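Local coordinates for carboxysome shell vertex protein CcmL (Thermosynechococcus elongatus, PDB 4N8F), which probably forms the pentameric vertices of the carboxysome shell, where its insertion is thought to curve otherwise flat hexagonal protein layers, at residues 28-31 / 35-38; 41-46 / 55-60; 64-69 / 75-80; 82-85 / 90-93. All blocks are in the same frame, centred on the assembly; numbering follows the deposited sequence.

Contact 1 (28-31 / 35-38); sequences QYLG and EFLP
Gln28 lies across the Phe36 side chain at about a right angle, its OE1 3.6 Å from Phe36 CD2 and the amide and ring planes 63° apart. Its chain is fully stretched, with CG opposite the backbone N (chi1 179°), which carries the amide out over the neighbouring strand, where Gln28 NE2 donates to Leu37 O at 2.8 Å. The donor meets that oxygen from above the carbonyl plane, 50° out of it, yet the bond stays within the plane of the amide itself. OE1 is held by Arg5 of strand 2-11; with both ends engaged, the flip of the amide is fixed. With an alanine here, Leu37 O and Arg5 would probably each lose this partner and one flank of Phe36 would be uncovered. Two backbone bonds, Leu37 N to Tyr29 O at 3.0 Å and Gly31 N to Glu35 O at 2.8 Å, bracket the non-hydrogen-bonded pair Leu30-Phe36. On the face bearing that pair, Leu30 CD2 lies alongside the ring, 3.7 Å from Phe36 CD1. Leu37 closes over the backbone instead, its CG 3.6 Å from Gly31 N. Antiparallel register, paired bonds and a short connection together define a beta hairpin at the end of strand 24-30.

Contact 2 (41-46 / 55-60); sequences EVAADT and VLVSRG
Ala43 and Val57 form the apolar, buried end of this contact, while Glu41 and Arg59 form a looser polar end with a water between. The methyl of Ala43 turns toward the other strand and meets Val57 CG2 at 4.5 Å, only a light touch, and the two CA atoms stand 7.8 Å apart, too far for backbone pairing; the segments therefore meet through side chains alone. At the partly exposed Arg59 side, the bend of Glu41 at chi2 (68°) swings its carboxylate over the arginine chain, bringing Glu41 OE2 within 3.8 Å of Arg59 CD. Carboxylate and guanidinium planes are turned 58° apart, and Glu41 OE2 to Arg59 NH1 measures 4.8 Å, so opposite charges are near but not in direct contact. A water lies between them, 2.8 Å from Glu41 OE2; its link to Arg59 NH1 is modelled too short, at 2.5 Å, and is doubtful. The same OE2 also takes the hydroxyl of Tyr29 and a salt bridge from Lys2 of the second subunit, while OE1 holds Met1 N of that subunit; such a setting would probably favour the charged carboxylate. The Arg59 side chain lies about 4 Å from a sulfate ion probably taken up from the crystallisation liquor. In the curled sheet, strand 76-81 runs between strands 39-45 and 54-59, pairing with each, and strand 2-11 borders 54-59 on its other edge.

Contact 3 (64-69 / 75-80); sequences RHIING and DAAVVA
Ile66 carries the whole contact, meeting Ala77 and Val79 of strand 76-81 through side chains only. Along segment 64-69, the chain first passes Arg64 and His65, and neither touches the strand: Arg64 NH1 bonds to Ser61 OG of the second subunit, and His65 ND1 bonds to Ser61 O of its own chain while its side chain packs on Arg64 of the third. Ile66 then points inward. Its CG1 sits between the backbone N and the carbonyl carbon (chi1 65°), leaving CG2 opposite the carbonyl carbon, and this branch makes the closer contacts. Ile66 CG2 lies 3.6 Å from Ala77 CB, and the end of the other branch, Ile66 CD1, comes to 4.1 Å from the same methyl. More loosely, Ile66 CG2 approaches Val79 CG1 at 4.3 Å. The small Ala77 thus takes both branches, while Val79 lies to one flank. Next come Ile67 and Asn68, the corners of a type II turn closed by Gly69 N to Ile66 O at 2.9 Å. Asn68 has the positive phi (60°) expected at the third position of such a turn. At its end Gly69 suits the space, since a CB there would lie only 2.8 Å from Ile66 CG1. Ile66, the first residue of the turn, thus sets its side chain against the strand. Thr46 and Ile74 also touch it. Strand 76-81 itself is flanked by strands 39-45 and 54-59, and at Ala80 it pairs with a strand of the third subunit.

Contact 4 (82-85 / 90-93); sequences IDTV and YLLY
Val85 faces both Leu92 and Tyr93, the mark of a classic beta bulge in the hairpin of strands 84-87 and 90-94. Its carbonyl oxygen receives two amides: Leu92 N at 2.8 Å from Val85 O, and Tyr93 N in a weak bond at 3.3 Å from the same atom. In return Val85 N donates to Tyr93 O at 3.1 Å. Leu92, the first bulge residue, has the helix-like phi and psi (-101° and -32°) characteristic of that position. The side chains around the bulge are set as follows. Val85 and Leu92 run side by side in the same direction, Val85 CG1 3.8 Å from Leu92 CD2. Thr84 and Leu91 cross obliquely, with Leu91 CD2 3.7 Å from Thr84 CB; the hydroxyl of Thr84 is turned elsewhere, to Thr11 of the third subunit, whose strand also extends the sheet from Thr84 and Val85. Tyr93 has CG opposite its backbone N (chi1 169°), which sends the ring back along the hairpin toward Ile82. There Ile82 O comes in at the ring edge, in its plane, 3.9 Å from Tyr93 CE1, and Ile82 CG2 comes near Tyr93 CD1 and CE1. The ring also stacks with Trp54 of strand 54-59, so the hairpin is tied to the main sheet by an aromatic pair. At the far end of the ring one water joins the two segments, accepting from Tyr93 OH at 2.7 Å and donating to Ile82 O at 2.8 Å.

Overall arrangement
From the N terminus the four contacts come in series, and none nests within or crosses another. Contact 1 closes the short loop after strand 24-30, contact 2 the loop from strand 39-45 to 54-59, contact 3 part of the link from there to strand 76-81, and contact 4 pairs the two strands of the C-terminal hairpin, which reaches the sheet through Ile82 and Tyr93. Contact 2 touches all three others: Tyr29 of contact 1 meets it, strand 76-81 of contact 3 is hydrogen-bonded to both its strands, and Ile82 of contact 4 packs on Val55 and Leu56. Contacts 1 to 3 share the curled sheet of this EutN/CcmL, OB-clan fold. Contacts 2, 3 and 4 all reach the third subunit.

Contact 1 (28-31 / 35-38)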
loop_
_atom_site.group_PDB
_atom_site.type_symbol
_atom_site.label_atom_id
_atom_site.label_comp_id
_atom_site.label_asym_id
_atom_site.label_seq_id
_atom_site.Cartn_x
_atom_site.Cartn_y
_atom_site.Cartn_z
ATOM N N GLN C 28 -15.379 9.666 3.764
ATOM C CA GLN C 28 -15.985 8.723 2.883
ATOM C C GLN C 28 -15.385 9.003 1.503
ATOM O O GLN C 28 -15.435 10.111 1.028
ATOM C CB GLN C 28 -17.479 8.916 2.821
ATOM C CG GLN C 28 -18.157 7.921 1.857
ATOM C CD GLN C 28 -19.664 7.945 1.966
ATOM O OE1 GLN C 28 -20.247 8.940 2.391
ATOM N NE2 GLN C 28 -20.304 6.850 1.570
ATOM N N TYR C 29 -14.852 7.970 0.874
ATOM C CA TYR C 29 -14.322 8.102 -0.465
ATOM C C TYR C 29 -15.410 8.433 -1.488
ATOM O O TYR C 29 -16.517 7.939 -1.371
ATOM C CB TYR C 29 -13.516 6.830 -0.876
ATOM C CG TYR C 29 -12.201 6.681 -0.121
ATOM C CD1 TYR C 29 -12.049 5.725 0.856
ATOM C CD2 TYR C 29 -11.114 7.537 -0.388
ATOM C CE1 TYR C 29 -10.870 5.578 1.530
ATOM C CE2 TYR C 29 -9.934 7.389 0.263
ATOM C CZ TYR C 29 -9.808 6.443 1.251
ATOM O OH TYR C 29 -8.625 6.326 1.953
ATOM N N LEU C 30 -15.016 9.188 -2.533
ATOM C CA LEU C 30 -15.876 9.547 -3.631
ATOM C C LEU C 30 -15.398 8.869 -4.929
ATOM O O LEU C 30 -14.227 8.929 -5.281
ATOM C CB LEU C 30 -15.963 11.050 -3.818
ATOM C CG LEU C 30 -16.496 11.846 -2.605
ATOM C CD1 LEU C 30 -16.493 13.349 -2.942
ATOM C CD2 LEU C 30 -17.877 11.423 -2.184
ATOM N N GLY C 31 -16.341 8.274 -5.616
ATOM C CA GLY C 31 -16.101 7.513 -6.856
ATOM C C GLY C 31 -16.319 8.338 -8.099
ATOM O O GLY C 31 -16.337 9.556 -8.073
ATOM N N GLU C 35 -19.929 9.603 -6.746
ATOM C CA GLU C 35 -20.536 8.521 -6.012
ATOM C C GLU C 35 -20.043 8.413 -4.558
ATOM O O GLU C 35 -18.850 8.433 -4.281
ATOM C CB GLU C 35 -20.259 7.224 -6.752
ATOM C CG GLU C 35 -20.868 6.014 -6.091
ATOM C CD GLU C 35 -20.599 4.731 -6.848
ATOM O OE1 GLU C 35 -20.178 4.765 -8.028
ATOM O OE2 GLU C 35 -20.914 3.683 -6.254
ATOM N N PHE C 36 -20.985 8.310 -3.622
ATOM C CA PHE C 36 -20.642 8.051 -2.229
ATOM C C PHE C 36 -20.288 6.592 -2.088
ATOM O O PHE C 36 -21.136 5.750 -2.172
ATOM C CB PHE C 36 -21.797 8.435 -1.286
ATOM C CG PHE C 36 -21.950 9.930 -1.054
ATOM C CD1 PHE C 36 -21.547 10.847 -2.008
ATOM C CD2 PHE C 36 -22.588 10.405 0.118
ATOM C CE1 PHE C 36 -21.719 12.217 -1.789
ATOM C CE2 PHE C 36 -22.784 11.758 0.329
ATOM C CZ PHE C 36 -22.336 12.673 -0.627
ATOM N N LEU C 37 -19.016 6.276 -1.907
ATOM C CA LEU C 37 -18.558 4.898 -1.912
ATOM C C LEU C 37 -18.646 4.292 -0.547
ATOM O O LEU C 37 -18.484 4.972 0.466
ATOM C CB LEU C 37 -17.100 4.787 -2.379
ATOM C CG LEU C 37 -16.799 5.132 -3.841
ATOM C CD1 LEU C 37 -15.311 5.116 -4.064
ATOM C CD2 LEU C 37 -17.483 4.121 -4.740
ATOM N N PRO C 38 -18.859 2.971 -0.518
ATOM C CA PRO C 38 -18.912 2.157 0.675
ATOM C C PRO C 38 -17.491 1.883 1.157
ATOM O O PRO C 38 -17.075 0.728 1.260
ATOM C CB PRO C 38 -19.566 0.886 0.152
ATOM C CG PRO C 38 -19.050 0.767 -1.240
ATOM C CD PRO C 38 -19.076 2.159 -1.747
#

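Contact 2 (41-46 / 55-60)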
loop_
_atom_site.group_PDB
_atom_site.type_symbol
_atom_site.label_atom_id
_atom_site.label_comp_id
_atom_site.label_asym_id
_atom_site.label_seq_id
_atom_site.Cartn_x
_atom_site.Cartn_y
_atom_site.Cartn_z
ATOM N N GLU C 41 -11.950 6.243 5.463
ATOM C CA GLU C 41 -10.611 6.360 6.038
ATOM C C GLU C 41 -10.708 7.211 7.285
ATOM O O GLU C 41 -11.487 8.139 7.329
ATOM C CB GLU C 41 -9.684 7.065 5.040
ATOM C CG GLU C 41 -8.197 6.882 5.304
ATOM C CD GLU C 41 -7.655 5.468 5.107
ATOM O OE1 GLU C 41 -6.751 5.086 5.901
ATOM O OE2 GLU C 41 -8.109 4.763 4.206
ATOM N N VAL C 42 -9.924 6.942 8.293
ATOM C CA VAL C 42 -9.804 7.939 9.349
ATOM C C VAL C 42 -8.483 8.635 9.149
ATOM O O VAL C 42 -7.452 7.979 8.933
ATOM C CB VAL C 42 -9.862 7.302 10.749
ATOM C CG1 VAL C 42 -9.641 8.363 11.839
ATOM C CG2 VAL C 42 -11.165 6.570 10.929
ATOM N N ALA C 43 -8.512 9.960 9.117
ATOM C CA ALA C 43 -7.344 10.714 8.763
ATOM C C ALA C 43 -7.085 11.876 9.674
ATOM O O ALA C 43 -7.998 12.540 10.105
ATOM C CB ALA C 43 -7.488 11.217 7.355
ATOM N N ALA C 44 -5.808 12.142 9.890
ATOM C CA ALA C 44 -5.340 13.385 10.548
ATOM C C ALA C 44 -5.634 14.581 9.709
ATOM O O ALA C 44 -5.632 14.522 8.444
ATOM C CB ALA C 44 -3.833 13.341 10.843
ATOM N N ASP C 45 -5.872 15.700 10.373
ATOM C CA ASP C 45 -6.163 16.894 9.604
ATOM C C ASP C 45 -5.498 18.068 10.271
ATOM O O ASP C 45 -5.825 18.441 11.413
ATOM C CB ASP C 45 -7.661 17.091 9.502
ATOM C CG ASP C 45 -8.040 18.436 8.820
ATOM O OD1 ASP C 45 -7.275 18.970 7.983
ATOM O OD2 ASP C 45 -9.137 18.935 9.102
ATOM N N THR C 46 -4.549 18.624 9.547
ATOM C CA THR C 46 -3.845 19.841 9.952
ATOM C C THR C 46 -4.223 20.977 9.054
ATOM O O THR C 46 -3.677 22.054 9.176
ATOM C CB THR C 46 -2.333 19.599 9.856
ATOM O OG1 THR C 46 -2.024 18.947 8.591
ATOM C CG2 THR C 46 -1.919 18.662 10.979
ATOM N N VAL C 55 -12.184 16.764 0.041
ATOM C CA VAL C 55 -10.752 16.796 0.352
ATOM C C VAL C 55 -9.886 15.816 -0.483
ATOM O O VAL C 55 -10.368 14.810 -1.002
ATOM C CB VAL C 55 -10.480 16.519 1.838
ATOM C CG1 VAL C 55 -11.158 17.572 2.738
ATOM C CG2 VAL C 55 -10.848 15.116 2.226
ATOM N N LEU C 56 -8.591 16.122 -0.558
ATOM C CA LEU C 56 -7.598 15.141 -0.931
ATOM C C LEU C 56 -6.984 14.506 0.288
ATOM O O LEU C 56 -6.523 15.202 1.233
ATOM C CB LEU C 56 -6.482 15.751 -1.779
ATOM C CG LEU C 56 -6.876 16.366 -3.110
ATOM C CD1 LEU C 56 -5.652 17.016 -3.814
ATOM C CD2 LEU C 56 -7.445 15.265 -3.991
ATOM N N VAL C 57 -6.952 13.180 0.254
ATOM C CA VAL C 57 -6.265 12.441 1.276
ATOM C C VAL C 57 -5.023 11.733 0.713
ATOM O O VAL C 57 -5.048 11.182 -0.382
ATOM C CB VAL C 57 -7.252 11.516 2.051
ATOM C CG1 VAL C 57 -8.010 10.622 1.148
ATOM C CG2 VAL C 57 -6.511 10.626 3.028
ATOM N N SER C 58 -3.925 11.814 1.456
ATOM C CA SER C 58 -2.674 11.052 1.206
ATOM C C SER C 58 -2.490 9.931 2.213
ATOM O O SER C 58 -2.721 10.136 3.458
ATOM C CB SER C 58 -1.474 11.995 1.341
ATOM O OG SER C 58 -1.429 12.832 0.212
ATOM N N ARG C 59 -2.068 8.777 1.722
ATOM C CA ARG C 59 -1.919 7.573 2.561
ATOM C C ARG C 59 -0.451 7.126 2.551
ATOM O O ARG C 59 0.290 7.513 1.677
ATOM C CB ARG C 59 -2.853 6.438 2.066
ATOM C CG ARG C 59 -4.325 6.864 2.225
ATOM C CD ARG C 59 -5.291 5.767 1.816
ATOM N NE ARG C 59 -5.216 5.749 0.361
ATOM C CZ ARG C 59 -5.402 4.693 -0.390
ATOM N NH1 ARG C 59 -5.744 3.539 0.200
ATOM N NH2 ARG C 59 -5.252 4.801 -1.719
ATOM N N GLY C 60 -0.077 6.285 3.510
ATOM C CA GLY C 60 1.288 5.814 3.666
ATOM C C GLY C 60 2.101 6.927 4.288
ATOM O O GLY C 60 1.547 7.831 5.011
HETATM O O HOH W 1 -6.788 3.120 2.436
#

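Contact 3 (64-69 / 75-80)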
loop_
_atom_site.group_PDB
_atom_site.type_symbol
_atom_site.label_atom_id
_atom_site.label_comp_id
_atom_site.label_asym_id
_atom_site.label_seq_id
_atom_site.Cartn_x
_atom_site.Cartn_y
_atom_site.Cartn_z
ATOM N N ARG C 64 3.127 11.515 7.169
ATOM C CA ARG C 64 4.094 11.980 8.148
ATOM C C ARG C 64 4.784 13.226 7.707
ATOM O O ARG C 64 5.495 13.815 8.488
ATOM C CB ARG C 64 5.125 10.904 8.526
ATOM C CG ARG C 64 4.438 9.696 9.150
ATOM C CD ARG C 64 5.366 8.684 9.799
ATOM N NE ARG C 64 6.651 8.443 9.136
ATOM C CZ ARG C 64 6.940 7.390 8.374
ATOM N NH1 ARG C 64 6.012 6.474 8.038
ATOM N NH2 ARG C 64 8.157 7.281 7.896
ATOM N N HIS C 65 4.541 13.632 6.464
ATOM C CA HIS C 65 5.104 14.870 5.934
ATOM C C HIS C 65 4.142 16.051 5.988
ATOM O O HIS C 65 4.425 17.099 5.457
ATOM C CB HIS C 65 5.601 14.548 4.540
ATOM C CG HIS C 65 6.833 13.726 4.577
ATOM N ND1 HIS C 65 6.812 12.349 4.666
ATOM C CD2 HIS C 65 8.124 14.078 4.606
ATOM C CE1 HIS C 65 8.044 11.894 4.729
ATOM N NE2 HIS C 65 8.858 12.929 4.649
ATOM N N ILE C 66 2.971 15.877 6.597
ATOM C CA ILE C 66 2.184 17.024 6.954
ATOM C C ILE C 66 2.984 17.809 8.012
ATOM O O ILE C 66 3.894 17.293 8.634
ATOM C CB ILE C 66 0.784 16.689 7.522
ATOM C CG1 ILE C 66 0.873 15.962 8.853
ATOM C CG2 ILE C 66 -0.059 15.938 6.506
ATOM C CD1 ILE C 66 -0.489 15.522 9.347
ATOM N N ILE C 67 2.619 19.060 8.184
ATOM C CA ILE C 67 3.247 19.933 9.183
ATOM C C ILE C 67 3.246 19.237 10.561
ATOM O O ILE C 67 2.229 18.676 11.040
ATOM C CB ILE C 67 2.550 21.322 9.154
ATOM C CG1 ILE C 67 3.386 22.381 9.816
ATOM C CG2 ILE C 67 1.149 21.267 9.774
ATOM C CD1 ILE C 67 4.754 22.446 9.201
ATOM N N ASN C 68 4.434 19.148 11.120
ATOM C CA ASN C 68 4.684 18.474 12.415
ATOM C C ASN C 68 4.314 17.013 12.462
ATOM O O ASN C 68 4.119 16.454 13.540
ATOM C CB ASN C 68 4.040 19.243 13.573
ATOM C CG ASN C 68 4.404 20.724 13.548
ATOM O OD1 ASN C 68 3.540 21.582 13.433
ATOM N ND2 ASN C 68 5.700 21.027 13.623
ATOM N N GLY C 69 4.303 16.360 11.305
ATOM C CA GLY C 69 3.837 15.012 11.248
ATOM C C GLY C 69 4.912 13.975 11.474
ATOM O O GLY C 69 4.612 12.786 11.574
ATOM N N ASP C 75 -1.009 7.038 8.896
ATOM C CA ASP C 75 -0.919 6.551 7.547
ATOM C C ASP C 75 -1.980 7.186 6.616
ATOM O O ASP C 75 -2.195 6.761 5.531
ATOM C CB ASP C 75 -1.012 5.038 7.557
ATOM C CG ASP C 75 -2.359 4.514 7.904
ATOM O OD1 ASP C 75 -3.242 5.287 8.352
ATOM O OD2 ASP C 75 -2.552 3.262 7.704
ATOM N N ALA C 76 -2.672 8.203 7.088
ATOM C CA ALA C 76 -3.659 8.930 6.269
ATOM C C ALA C 76 -3.777 10.356 6.793
ATOM O O ALA C 76 -3.902 10.576 8.025
ATOM C CB ALA C 76 -4.981 8.257 6.325
ATOM N N ALA C 77 -3.762 11.326 5.889
ATOM C CA ALA C 77 -3.936 12.723 6.301
ATOM C C ALA C 77 -4.702 13.490 5.260
ATOM O O ALA C 77 -4.455 13.285 4.049
ATOM C CB ALA C 77 -2.599 13.409 6.505
ATOM N N VAL C 78 -5.535 14.442 5.700
ATOM C CA VAL C 78 -6.072 15.393 4.775
ATOM C C VAL C 78 -4.954 16.354 4.328
ATOM O O VAL C 78 -4.304 16.927 5.171
ATOM C CB VAL C 78 -7.209 16.205 5.386
ATOM C CG1 VAL C 78 -7.550 17.414 4.491
ATOM C CG2 VAL C 78 -8.406 15.299 5.628
ATOM N N VAL C 79 -4.742 16.549 3.035
ATOM C CA VAL C 79 -3.668 17.474 2.582
ATOM C C VAL C 79 -4.128 18.729 1.862
ATOM O O VAL C 79 -3.392 19.695 1.765
ATOM C CB VAL C 79 -2.569 16.755 1.778
ATOM C CG1 VAL C 79 -1.963 15.641 2.619
ATOM C CG2 VAL C 79 -3.036 16.204 0.434
ATOM N N ALA C 80 -5.397 18.757 1.504
ATOM C CA ALA C 80 -5.984 19.853 0.746
ATOM C C ALA C 80 -7.481 19.776 0.847
ATOM O O ALA C 80 -8.098 18.671 0.773
ATOM C CB ALA C 80 -5.576 19.746 -0.725
#

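Contact 4 (82-85 / 90-93)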
loop_
_atom_site.group_PDB
_atom_site.type_symbol
_atom_site.label_atom_id
_atom_site.label_comp_id
_atom_site.label_asym_id
_atom_site.label_seq_id
_atom_site.Cartn_x
_atom_site.Cartn_y
_atom_site.Cartn_z
ATOM N N ILE C 82 -10.626 20.662 -1.298
ATOM C CA ILE C 82 -10.895 20.868 -2.722
ATOM C C ILE C 82 -11.755 22.086 -3.025
ATOM O O ILE C 82 -12.838 22.244 -2.452
ATOM C CB ILE C 82 -11.490 19.600 -3.357
ATOM C CG1 ILE C 82 -10.458 18.459 -3.336
ATOM C CG2 ILE C 82 -11.972 19.906 -4.782
ATOM C CD1 ILE C 82 -11.061 17.110 -3.756
ATOM N N ASP C 83 -11.231 22.978 -3.882
ATOM C CA ASP C 83 -11.980 24.119 -4.440
ATOM C C ASP C 83 -12.762 23.704 -5.681
ATOM O O ASP C 83 -13.898 24.089 -5.837
ATOM C CB ASP C 83 -11.062 25.273 -4.881
ATOM C CG ASP C 83 -10.508 26.049 -3.725
ATOM O OD1 ASP C 83 -10.879 25.796 -2.577
ATOM O OD2 ASP C 83 -9.682 26.925 -3.963
ATOM N N THR C 84 -12.109 23.036 -6.623
ATOM C CA THR C 84 -12.750 22.638 -7.837
ATOM C C THR C 84 -12.281 21.255 -8.233
ATOM O O THR C 84 -11.185 20.838 -7.913
ATOM C CB THR C 84 -12.403 23.565 -9.035
ATOM O OG1 THR C 84 -11.005 23.510 -9.323
ATOM C CG2 THR C 84 -12.836 24.998 -8.794
ATOM N N VAL C 85 -13.142 20.584 -8.973
ATOM C CA VAL C 85 -12.816 19.400 -9.702
ATOM C C VAL C 85 -13.376 19.597 -11.090
ATOM O O VAL C 85 -14.558 19.977 -11.269
ATOM C CB VAL C 85 -13.486 18.156 -9.101
ATOM C CG1 VAL C 85 -13.092 16.916 -9.892
ATOM C CG2 VAL C 85 -13.106 18.003 -7.649
ATOM N N TYR C 90 -14.737 20.731 -18.078
ATOM C CA TYR C 90 -15.967 21.207 -17.425
ATOM C C TYR C 90 -15.857 21.043 -15.899
ATOM O O TYR C 90 -15.438 20.000 -15.448
ATOM C CB TYR C 90 -17.186 20.412 -17.895
ATOM C CG TYR C 90 -17.338 20.429 -19.374
ATOM C CD1 TYR C 90 -16.998 19.310 -20.132
ATOM C CD2 TYR C 90 -17.777 21.586 -20.046
ATOM C CE1 TYR C 90 -17.117 19.325 -21.520
ATOM C CE2 TYR C 90 -17.882 21.624 -21.440
ATOM C CZ TYR C 90 -17.556 20.488 -22.170
ATOM O OH TYR C 90 -17.682 20.522 -23.545
ATOM N N LEU C 91 -16.195 22.085 -15.136
ATOM C CA LEU C 91 -16.312 21.972 -13.702
ATOM C C LEU C 91 -17.375 20.925 -13.360
ATOM O O LEU C 91 -18.477 20.933 -13.910
ATOM C CB LEU C 91 -16.677 23.299 -13.060
ATOM C CG LEU C 91 -15.529 24.289 -12.981
ATOM C CD1 LEU C 91 -15.971 25.618 -12.404
ATOM C CD2 LEU C 91 -14.415 23.759 -12.114
ATOM N N LEU C 92 -17.019 19.996 -12.498
ATOM C CA LEU C 92 -17.969 19.012 -11.975
ATOM C C LEU C 92 -18.439 19.407 -10.564
ATOM O O LEU C 92 -19.543 19.070 -10.156
ATOM C CB LEU C 92 -17.271 17.653 -11.883
ATOM C CG LEU C 92 -17.810 16.609 -10.891
ATOM C CD1 LEU C 92 -18.799 15.638 -11.538
ATOM C CD2 LEU C 92 -16.711 15.837 -10.183
ATOM N N TYR C 93 -17.558 20.056 -9.821
ATOM C CA TYR C 93 -17.771 20.438 -8.445
ATOM C C TYR C 93 -17.015 21.694 -8.191
ATOM O O TYR C 93 -15.948 21.897 -8.754
ATOM C CB TYR C 93 -17.243 19.376 -7.480
ATOM C CG TYR C 93 -17.203 19.832 -6.034
ATOM C CD1 TYR C 93 -16.058 20.341 -5.487
ATOM C CD2 TYR C 93 -18.336 19.781 -5.242
ATOM C CE1 TYR C 93 -16.010 20.785 -4.191
ATOM C CE2 TYR C 93 -18.310 20.225 -3.925
ATOM C CZ TYR C 93 -17.144 20.732 -3.399
ATOM O OH TYR C 93 -17.125 21.151 -2.059
HETATM O O HOH W 2 -14.763 21.243 -0.702
#